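Local coordinates for 5-Carboxyvanillate Decarboxylase (PDB 4QRN), which probably catalyses metal-dependent decarboxylation of 5-carboxyvanillate as an amidohydrolase-family carboxy-lyase, here binding manganese and the inhibitor 4-hydroxy-3-methoxy-5-nitrobenzoic acid, at residues I104-A110 / D145-M150; I38-A43 / Y333-Y339; L27-G31 / M99-D105. One frame throughout, in Å; residues are numbered along the deposited sequence. Where two conformers were deposited one is given.

Interaction 1 of 3, residues I104-A110 / D145-M150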
loop_
_atom_site.group_PDB
_atom_site.type_symbol
_atom_site.label_atom_id
_atom_site.label_comp_id
_atom_site.label_asym_id
_atom_site.label_seq_id
_atom_site.Cartn_x
_atom_site.Cartn_y
_atom_site.Cartn_z
ATOM N N ILE A 104 8.918 -18.661 -22.076
ATOM C CA ILE A 104 7.729 -18.929 -21.295
ATOM C C ILE A 104 7.017 -20.159 -21.851
ATOM O O ILE A 104 6.534 -20.168 -22.985
ATOM C CB ILE A 104 6.788 -17.707 -21.239
ATOM C CG1 ILE A 104 7.514 -16.486 -20.654
ATOM C CG2 ILE A 104 5.523 -18.062 -20.461
ATOM C CD1 ILE A 104 8.197 -16.715 -19.309
ATOM N N ASP A 105 6.992 -21.223 -21.054
ATOM C CA ASP A 105 6.397 -22.493 -21.480
ATOM C C ASP A 105 4.880 -22.470 -21.468
ATOM O O ASP A 105 4.254 -23.005 -22.384
ATOM C CB ASP A 105 6.944 -23.615 -20.598
ATOM C CG ASP A 105 8.419 -23.800 -20.804
ATOM O OD1 ASP A 105 8.784 -24.296 -21.900
ATOM O OD2 ASP A 105 9.219 -23.426 -19.911
ATOM N N LYS A 106 4.282 -21.899 -20.425
ATOM C CA LYS A 106 2.832 -21.855 -20.316
ATOM C C LYS A 106 2.429 -20.517 -19.758
ATOM O O LYS A 106 3.160 -19.926 -18.947
ATOM C CB LYS A 106 2.311 -22.960 -19.396
ATOM C CG LYS A 106 2.712 -24.366 -19.841
ATOM C CD LYS A 106 2.001 -25.437 -19.035
ATOM C CE LYS A 106 2.432 -26.827 -19.496
ATOM N NZ LYS A 106 1.656 -27.901 -18.829
ATOM N N ALA A 107 1.256 -20.057 -20.190
ATOM C CA ALA A 107 0.669 -18.810 -19.722
ATOM C C ALA A 107 -0.734 -19.091 -19.217
ATOM O O ALA A 107 -1.523 -19.749 -19.914
ATOM C CB ALA A 107 0.632 -17.803 -20.852
ATOM N N ILE A 108 -1.051 -18.562 -18.043
ATOM C CA ILE A 108 -2.399 -18.608 -17.496
ATOM C C ILE A 108 -3.057 -17.286 -17.831
ATOM O O ILE A 108 -2.616 -16.223 -17.387
ATOM C CB ILE A 108 -2.382 -18.894 -15.995
ATOM C CG1 ILE A 108 -1.518 -20.160 -15.754
ATOM C CG2 ILE A 108 -3.809 -19.003 -15.475
ATOM C CD1 ILE A 108 -1.588 -20.753 -14.372
ATOM N N LEU A 109 -4.084 -17.377 -18.677
ATOM C CA LEU A 109 -4.663 -16.231 -19.373
ATOM C C LEU A 109 -5.993 -15.821 -18.774
ATOM O O LEU A 109 -6.837 -16.668 -18.448
ATOM C CB LEU A 109 -4.939 -16.609 -20.824
ATOM C CG LEU A 109 -3.706 -16.977 -21.625
ATOM C CD1 LEU A 109 -4.109 -17.697 -22.916
ATOM C CD2 LEU A 109 -2.892 -15.761 -21.963
ATOM N N ALA A 110 -6.195 -14.513 -18.691
ATOM C CA ALA A 110 -7.477 -13.958 -18.228
ATOM C C ALA A 110 -7.795 -12.666 -18.957
ATOM O O ALA A 110 -6.915 -11.855 -19.269
ATOM C CB ALA A 110 -7.435 -13.712 -16.719
ATOM N N ASP A 145 -0.815 -27.121 -24.751
ATOM C CA ASP A 145 0.394 -27.199 -23.932
ATOM C C ASP A 145 0.974 -25.832 -23.600
ATOM O O ASP A 145 1.966 -25.763 -22.869
ATOM C CB ASP A 145 1.442 -28.054 -24.635
ATOM C CG ASP A 145 1.022 -29.512 -24.741
ATOM O OD1 ASP A 145 0.293 -30.002 -23.845
ATOM O OD2 ASP A 145 1.416 -30.172 -25.726
ATOM N N ARG A 146 0.356 -24.765 -24.123
ATOM C CA ARG A 146 0.878 -23.404 -23.927
ATOM C C ARG A 146 -0.061 -22.473 -23.177
ATOM O O ARG A 146 0.407 -21.574 -22.485
ATOM C CB ARG A 146 1.197 -22.739 -25.276
ATOM C CG ARG A 146 2.071 -23.568 -26.201
ATOM C CD ARG A 146 3.380 -23.977 -25.609
ATOM N NE ARG A 146 4.236 -22.868 -25.186
ATOM C CZ ARG A 146 5.029 -22.167 -26.000
ATOM N NH1 ARG A 146 5.048 -22.386 -27.304
ATOM N NH2 ARG A 146 5.779 -21.206 -25.506
ATOM N N PHE A 147 -1.378 -22.626 -23.375
ATOM C CA PHE A 147 -2.367 -21.675 -22.865
ATOM C C PHE A 147 -3.280 -22.388 -21.876
ATOM O O PHE A 147 -3.802 -23.469 -22.190
ATOM C CB PHE A 147 -3.265 -21.153 -23.985
ATOM C CG PHE A 147 -2.613 -20.243 -25.023
ATOM C CD1 PHE A 147 -1.363 -19.650 -24.857
ATOM C CD2 PHE A 147 -3.331 -19.956 -26.185
ATOM C CE1 PHE A 147 -0.852 -18.802 -25.845
ATOM C CE2 PHE A 147 -2.832 -19.116 -27.158
ATOM C CZ PHE A 147 -1.590 -18.545 -26.998
ATOM N N ILE A 148 -3.481 -21.763 -20.718
ATOM C CA ILE A 148 -4.364 -22.250 -19.675
ATOM C C ILE A 148 -5.324 -21.118 -19.366
ATOM O O ILE A 148 -4.898 -19.966 -19.300
ATOM C CB ILE A 148 -3.546 -22.597 -18.401
ATOM C CG1 ILE A 148 -2.504 -23.673 -18.722
ATOM C CG2 ILE A 148 -4.463 -23.023 -17.250
ATOM C CD1 ILE A 148 -1.300 -23.652 -17.784
ATOM N N GLY A 149 -6.602 -21.412 -19.169
ATOM C CA GLY A 149 -7.562 -20.347 -18.986
ATOM C C GLY A 149 -8.101 -20.169 -17.580
ATOM O O GLY A 149 -8.356 -21.145 -16.849
ATOM N N MET A 150 -8.345 -18.897 -17.239
ATOM C CA MET A 150 -9.147 -18.483 -16.087
ATOM C C MET A 150 -10.390 -17.802 -16.660
ATOM O O MET A 150 -10.288 -16.971 -17.558
ATOM C CB MET A 150 -8.370 -17.502 -15.202
ATOM C CG MET A 150 -7.123 -18.116 -14.571
ATOM S SD MET A 150 -7.458 -19.272 -13.233
ATOM C CE MET A 150 -7.509 -18.147 -11.833
#
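Arg146 reaches across to the carbonyls of Ile104 and Asp105 at the start of a parallel strand pair. Strands 106-111 and 147-149 are joined through helix 122-142 in a beta-alpha-beta unit, the building block of the amidohydrolase barrel. Arg146 starts away from its neighbour, but bends at chi2 and chi3 (-57° and -59°) bring its guanidinium back beside the carbonyls that precede strand 106-111. There the flat group is used edge-on: NE donates to Asp105 O at 2.8 Å, while NH2 meets Ile104 O in the carbonyl plane and also salt-bridges Asp100. Arginine suits this spot because one side chain can satisfy two consecutive carbonyls that lie before the regular pairing. Its own O accepts from Ala107 N, beginning the backbone exchange.

Phe147 pairs with the small Ala107, and its ring is instead covered on one face by Leu109, whose CD1 stands 4.1 Å from the ring centroid in a CH-pi contact. Helices 93-101 and 122-142 pack around this same side. Ile148 turns to the opposite face; its N donates to Ala107 O and its O accepts a nearly straight bond (169°) from Leu109 N. Both isoleucines are beta-branched, as suits a strand, and Ile148 CD1 lies 4.0 Å from Ile108 CG1. Gly149 contributes no side chain to the face that Phe147 and Leu109 occupy, and its partner is Leu109. Met150 then closes the pairing by giving its N to Leu109 O at 3.0 Å. Its flexible chain passes Ile108, so that Met150 CG packs 3.5 Å from Ile108 CG2.

Interaction 2 of 3, residues I38-A43 / Y333-Y339. With MN (manganese (II) ion), chain E; 1DF (4-hydroxy-3-methoxy-5-nitrobenzoic acid), chain F.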
loop_
_atom_site.group_PDB
_atom_site.type_symbol
_atom_site.label_atom_id
_atom_site.label_comp_id
_atom_site.label_asym_id
_atom_site.label_seq_id
_atom_site.Cartn_x
_atom_site.Cartn_y
_atom_site.Cartn_z
ATOM N N ILE A 38 6.215 -21.083 -15.993
ATOM C CA ILE A 38 4.762 -20.959 -16.070
ATOM C C ILE A 38 4.393 -19.562 -15.574
ATOM O O ILE A 38 4.605 -19.244 -14.393
ATOM C CB ILE A 38 4.055 -22.051 -15.250
ATOM C CG1 ILE A 38 4.499 -23.448 -15.758
ATOM C CG2 ILE A 38 2.543 -21.849 -15.319
ATOM C CD1 ILE A 38 3.865 -24.625 -15.031
ATOM N N ALA A 39 3.888 -18.722 -16.474
ATOM C CA ALA A 39 3.549 -17.346 -16.148
ATOM C C ALA A 39 2.075 -17.287 -15.743
ATOM O O ALA A 39 1.208 -17.641 -16.528
ATOM C CB ALA A 39 3.820 -16.465 -17.352
ATOM N N THR A 40 1.807 -16.841 -14.512
ATOM C CA THR A 40 0.486 -17.007 -13.921
ATOM C C THR A 40 -0.418 -15.765 -13.870
ATOM O O THR A 40 -1.471 -15.846 -13.231
ATOM C CB THR A 40 0.612 -17.578 -12.508
ATOM O OG1 THR A 40 1.374 -16.680 -11.687
ATOM C CG2 THR A 40 1.262 -18.960 -12.513
ATOM N N GLU A 41 -0.080 -14.667 -14.565
ATOM C CA GLU A 41 -0.975 -13.510 -14.587
ATOM C C GLU A 41 -0.900 -12.794 -15.941
ATOM O O GLU A 41 -0.427 -11.668 -16.046
ATOM C CB GLU A 41 -0.697 -12.520 -13.458
ATOM C CG GLU A 41 -1.869 -11.516 -13.277
ATOM C CD GLU A 41 -1.479 -10.282 -12.487
ATOM O OE1 GLU A 41 -1.145 -10.429 -11.303
ATOM O OE2 GLU A 41 -1.502 -9.145 -13.032
ATOM N N GLU A 42 -1.398 -13.447 -16.980
ATOM C CA GLU A 42 -1.164 -13.023 -18.367
ATOM C C GLU A 42 -2.495 -12.605 -18.974
ATOM O O GLU A 42 -3.513 -13.246 -18.757
ATOM C CB GLU A 42 -0.489 -14.170 -19.124
ATOM C CG GLU A 42 0.627 -14.840 -18.292
ATOM C CD GLU A 42 1.661 -13.848 -17.766
ATOM O OE1 GLU A 42 2.193 -13.073 -18.587
ATOM O OE2 GLU A 42 1.928 -13.826 -16.515
ATOM N N ALA A 43 -2.492 -11.491 -19.703
ATOM C CA ALA A 43 -3.732 -10.831 -20.083
ATOM C C ALA A 43 -4.030 -10.923 -21.583
ATOM O O ALA A 43 -3.108 -10.917 -22.424
ATOM C CB ALA A 43 -3.658 -9.365 -19.697
ATOM N N TYR A 333 5.781 -17.388 -9.953
ATOM C CA TYR A 333 6.182 -16.500 -11.017
ATOM C C TYR A 333 4.988 -16.065 -11.870
ATOM O O TYR A 333 4.118 -16.871 -12.209
ATOM C CB TYR A 333 7.202 -17.217 -11.914
ATOM C CG TYR A 333 7.565 -16.414 -13.151
ATOM C CD1 TYR A 333 8.336 -15.255 -13.050
ATOM C CD2 TYR A 333 7.101 -16.777 -14.404
ATOM C CE1 TYR A 333 8.622 -14.491 -14.172
ATOM C CE2 TYR A 333 7.375 -16.021 -15.519
ATOM C CZ TYR A 333 8.125 -14.866 -15.407
ATOM O OH TYR A 333 8.369 -14.140 -16.552
ATOM N N ALA A 334 4.993 -14.787 -12.256
ATOM C CA ALA A 334 4.072 -14.258 -13.265
ATOM C C ALA A 334 4.795 -13.155 -14.005
ATOM O O ALA A 334 5.616 -12.432 -13.426
ATOM C CB ALA A 334 2.800 -13.699 -12.637
ATOM N N MET A 335 4.460 -13.014 -15.288
ATOM C CA MET A 335 5.057 -11.984 -16.124
ATOM C C MET A 335 4.213 -10.687 -16.217
ATOM O O MET A 335 4.773 -9.602 -16.310
ATOM C CB MET A 335 5.319 -12.555 -17.520
ATOM C CG MET A 335 5.843 -11.538 -18.502
ATOM S SD MET A 335 6.218 -12.215 -20.120
ATOM C CE MET A 335 7.891 -12.802 -19.886
ATOM N N ASP A 336 2.879 -10.807 -16.243
ATOM C CA ASP A 336 2.004 -9.660 -16.518
ATOM C C ASP A 336 2.150 -9.253 -17.994
ATOM O O ASP A 336 2.015 -8.076 -18.341
ATOM C CB ASP A 336 2.248 -8.474 -15.536
ATOM C CG ASP A 336 0.958 -7.957 -14.860
ATOM O OD1 ASP A 336 -0.166 -8.148 -15.420
ATOM O OD2 ASP A 336 1.105 -7.343 -13.768
ATOM N N TYR A 337 2.344 -10.229 -18.879
ATOM C CA TYR A 337 2.309 -9.933 -20.312
ATOM C C TYR A 337 0.905 -9.432 -20.675
ATOM O O TYR A 337 -0.075 -10.007 -20.217
ATOM C CB TYR A 337 2.592 -11.203 -21.070
ATOM C CG TYR A 337 2.525 -11.080 -22.573
ATOM C CD1 TYR A 337 1.331 -11.298 -23.270
ATOM C CD2 TYR A 337 3.670 -10.776 -23.311
ATOM C CE1 TYR A 337 1.279 -11.246 -24.654
ATOM C CE2 TYR A 337 3.627 -10.709 -24.716
ATOM C CZ TYR A 337 2.426 -10.956 -25.373
ATOM O OH TYR A 337 2.346 -10.937 -26.754
ATOM N N PRO A 338 0.772 -8.405 -21.532
ATOM C CA PRO A 338 1.828 -7.677 -22.246
ATOM C C PRO A 338 2.178 -6.350 -21.588
ATOM O O PRO A 338 2.953 -5.580 -22.168
ATOM C CB PRO A 338 1.188 -7.462 -23.620
ATOM C CG PRO A 338 -0.255 -7.178 -23.292
ATOM C CD PRO A 338 -0.559 -8.114 -22.113
ATOM N N TYR A 339 1.591 -6.068 -20.427
ATOM C CA TYR A 339 1.858 -4.821 -19.733
ATOM C C TYR A 339 3.297 -4.685 -19.268
ATOM O O TYR A 339 3.813 -3.573 -19.130
ATOM C CB TYR A 339 0.893 -4.656 -18.551
ATOM C CG TYR A 339 -0.550 -4.621 -19.029
ATOM C CD1 TYR A 339 -1.070 -3.480 -19.630
ATOM C CD2 TYR A 339 -1.393 -5.721 -18.885
ATOM C CE1 TYR A 339 -2.369 -3.435 -20.104
ATOM C CE2 TYR A 339 -2.707 -5.701 -19.367
ATOM C CZ TYR A 339 -3.184 -4.538 -19.949
ATOM O OH TYR A 339 -4.464 -4.467 -20.413
HETATM MN MN MN E . -2.117 -7.891 -14.673
HETATM C C1 1DF F . -1.498 -2.564 -16.321
HETATM C CO1 1DF F . -0.852 -3.415 -15.470
HETATM C CO2 1DF F . -2.804 -2.884 -16.756
HETATM C CM1 1DF F . -1.531 -4.641 -15.160
HETATM C CM2 1DF F . -3.349 -4.134 -16.542
HETATM O OM 1DF F . -4.585 -4.512 -16.983
HETATM C CZ 1DF F . -2.659 -5.105 -15.830
HETATM C CC 1DF F . -0.903 -1.272 -16.745
HETATM C CV 1DF F . -5.443 -3.483 -17.478
HETATM O O1 1DF F . 0.394 -1.195 -16.808
HETATM O O2 1DF F . -1.658 -0.338 -17.038
HETATM O O3 1DF F . -3.065 -6.339 -15.755
HETATM N N 1DF F . -1.069 -5.296 -13.888
HETATM O O11 1DF F . -1.622 -6.253 -13.422
HETATM O O22 1DF F . -0.169 -4.705 -13.230
HETATM O O HOH W 1 -2.582 -9.503 -16.082
#
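Two carboxylates nearly touch: Glu41 OE2 lies 2.9 Å from Asp336 OD1, a closeness that the manganese bound by both oxygens probably makes tolerable. The groups run side by side with their planes 83° apart, Glu41 reaching the metal through an extended chain (CG anti to the backbone N, chi1 -165°). His210, water 1 and O3 and O11 of the ligand complete six-fold coordination. The second oxygens are held too, Glu41 OE1 by Tyr208 and Ser311, Asp336 OD2 by His263.

This is the mononuclear metal centre of an amidohydrolase barrel, where strand 38-44 meets the loop following strand 331-332. In the second shell, the bent chain of Glu42 (chi2 -53°) lets one carboxylate take N-H groups of both segments, including those of the metal ligands Glu41 and Asp336. Its OE2 accepts Met335 N (2.9 Å) and Asp336 N on the syn side and Glu41 N on the anti side, while OE1 receives Tyr337 N from above the carboxylate plane. Earlier, Thr40 spends both its N and its hydroxyl on Tyr333 O, with OG1 at 2.8 Å. Beyond, Tyr339 presents a ring face to the ligand, whose CM2 lies over the ring centre, 3.2 Å above its plane, while Tyr339 OH is hydrogen-bonded to Thr112 OG1.

Interaction 3 of 3, residues L27-G31 / M99-D105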
loop_
_atom_site.group_PDB
_atom_site.type_symbol
_atom_site.label_atom_id
_atom_site.label_comp_id
_atom_site.label_asym_id
_atom_site.label_seq_id
_atom_site.Cartn_x
_atom_site.Cartn_y
_atom_site.Cartn_z
ATOM N N LEU A 27 16.649 -17.418 -24.125
ATOM C CA LEU A 27 15.618 -17.785 -23.165
ATOM C C LEU A 27 14.819 -18.846 -23.882
ATOM O O LEU A 27 14.102 -18.539 -24.843
ATOM C CB LEU A 27 14.750 -16.578 -22.858
ATOM C CG LEU A 27 15.375 -15.546 -21.925
ATOM C CD1 LEU A 27 14.515 -14.309 -21.900
ATOM C CD2 LEU A 27 15.501 -16.112 -20.515
ATOM N N LYS A 28 14.966 -20.091 -23.434
ATOM C CA LYS A 28 14.465 -21.216 -24.209
ATOM C C LYS A 28 13.273 -21.838 -23.531
ATOM O O LYS A 28 13.274 -22.035 -22.312
ATOM C CB LYS A 28 15.552 -22.286 -24.344
ATOM C CG LYS A 28 16.873 -21.789 -24.900
ATOM C CD LYS A 28 17.875 -22.929 -24.963
ATOM C CE LYS A 28 19.227 -22.461 -25.441
ATOM N NZ LYS A 28 20.194 -23.593 -25.486
ATOM N N THR A 29 12.267 -22.184 -24.311
ATOM C CA THR A 29 11.249 -23.119 -23.847
ATOM C C THR A 29 11.828 -24.517 -23.690
ATOM O O THR A 29 12.898 -24.819 -24.214
ATOM C CB THR A 29 10.053 -23.133 -24.800
ATOM O OG1 THR A 29 10.522 -23.497 -26.100
ATOM C CG2 THR A 29 9.394 -21.730 -24.857
ATOM N N GLY A 30 11.121 -25.357 -22.942
ATOM C CA GLY A 30 11.449 -26.768 -22.862
ATOM C C GLY A 30 12.006 -27.235 -21.537
ATOM O O GLY A 30 12.198 -28.437 -21.363
ATOM N N GLY A 31 12.301 -26.335 -20.604
ATOM C CA GLY A 31 12.648 -26.754 -19.260
ATOM C C GLY A 31 14.094 -27.140 -19.018
ATOM O O GLY A 31 14.398 -27.689 -17.955
ATOM N N MET A 99 6.007 -15.585 -26.294
ATOM C CA MET A 99 6.338 -16.510 -25.226
ATOM C C MET A 99 7.623 -17.262 -25.547
ATOM O O MET A 99 8.523 -17.376 -24.701
ATOM C CB MET A 99 5.195 -17.490 -25.000
ATOM C CG MET A 99 3.959 -16.822 -24.381
ATOM S SD MET A 99 2.459 -17.807 -24.441
ATOM C CE MET A 99 2.919 -19.215 -23.430
ATOM N N ASP A 100 7.727 -17.785 -26.771
ATOM C CA ASP A 100 8.905 -18.533 -27.163
ATOM C C ASP A 100 10.158 -17.659 -26.994
ATOM O O ASP A 100 11.215 -18.135 -26.566
ATOM C CB ASP A 100 8.780 -18.995 -28.611
ATOM C CG ASP A 100 7.768 -20.127 -28.804
ATOM O OD1 ASP A 100 7.371 -20.789 -27.820
ATOM O OD2 ASP A 100 7.413 -20.389 -29.982
ATOM N N ALA A 101 10.065 -16.383 -27.352
ATOM C CA ALA A 101 11.214 -15.479 -27.300
ATOM C C ALA A 101 11.672 -15.165 -25.884
ATOM O O ALA A 101 12.772 -14.641 -25.697
ATOM C CB ALA A 101 10.900 -14.191 -28.048
ATOM N N THR A 102 10.820 -15.430 -24.895
ATOM C CA THR A 102 11.197 -15.197 -23.504
ATOM C C THR A 102 11.198 -16.482 -22.672
ATOM O O THR A 102 11.235 -16.447 -21.447
ATOM C CB THR A 102 10.306 -14.120 -22.863
ATOM O OG1 THR A 102 8.911 -14.423 -23.074
ATOM C CG2 THR A 102 10.661 -12.753 -23.404
ATOM N N GLY A 103 11.183 -17.626 -23.353
ATOM C CA GLY A 103 11.279 -18.888 -22.651
ATOM C C GLY A 103 10.081 -19.245 -21.784
ATOM O O GLY A 103 10.227 -20.039 -20.852
ATOM N N ILE A 104 8.918 -18.661 -22.076
ATOM C CA ILE A 104 7.729 -18.929 -21.295
ATOM C C ILE A 104 7.017 -20.159 -21.851
ATOM O O ILE A 104 6.534 -20.168 -22.985
ATOM C CB ILE A 104 6.788 -17.707 -21.239
ATOM C CG1 ILE A 104 7.514 -16.486 -20.654
ATOM C CG2 ILE A 104 5.523 -18.062 -20.461
ATOM C CD1 ILE A 104 8.197 -16.715 -19.309
ATOM N N ASP A 105 6.992 -21.223 -21.054
ATOM C CA ASP A 105 6.397 -22.493 -21.480
ATOM C C ASP A 105 4.880 -22.470 -21.468
ATOM O O ASP A 105 4.254 -23.005 -22.384
ATOM C CB ASP A 105 6.944 -23.615 -20.598
ATOM C CG ASP A 105 8.419 -23.800 -20.804
ATOM O OD1 ASP A 105 8.784 -24.296 -21.900
ATOM O OD2 ASP A 105 9.219 -23.426 -19.911
HETATM O O HOH W 2 11.905 -23.531 -20.333
HETATM O O HOH W 3 12.400 -20.679 -26.961
HETATM O O HOH W 4 8.297 -23.443 -27.643
#
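A Schellman motif ends helix 93-101, and the N-terminal segment crosses its C-prime residue, Gly103, at Leu27 and Lys28. Ile104 N returns to Met99 O, and the positive phi of Gly103 favours glycine. Its lack of a side chain matters as well, since a CB would come to about 3.1 Å from Leu27 C. Leucine fits the buried end of the crossing: Leu27 CB lies 3.6 Å from Thr102 C, and its side chain also touches Ala343, Val346 and Asp350 of helix 343-350.

Further along, Asp105 receives Gly30 N on the syn lone pair of OD1, at 2.8 Å and 165°. Its OD2 accepts from Arg37 N and from water 2, which also joins Lys28 O to Gly31 N. Both Gly30 and Gly31 have positive phi, where a CB would press on the preceding carbonyl. With an alanine at Asp105, Gly30 N, Arg37 N and water 2 would probably lose the carboxylate whose two oxygens take them, leaving the glycine turn freer to shift.

Between Thr29 and the helix, water 3 links Thr29 N to Asp100 O. Asp100 OD1, which also serves Arg146, accepts from water 4, which lies 2.7 Å from Thr29 OG1.

Interactions 1 and 2 are both buried and share one sheet: strand 106-111 lies between 147-149 and 38-44, and Ala39 exchanges probable backbone hydrogen bonds with Lys106 and Ile108. Yet interaction 1 is mostly parallel strand pairing and apolar packing, with one arginine at its start, whereas interaction 2, nearest the centre of the chain, is built of carboxylates, backbone amides and metal. Interaction 3 lies farther out, partly exposed, and has a single direct hydrogen bond between its segments, supplemented by three bridging waters. It shares Ile104 and Asp105 with interaction 1, and a salt bridge joins the two. Ile104 also packs on Tyr333 and Met335, so the helix-to-strand connection touches the loop carrying the metal ligand.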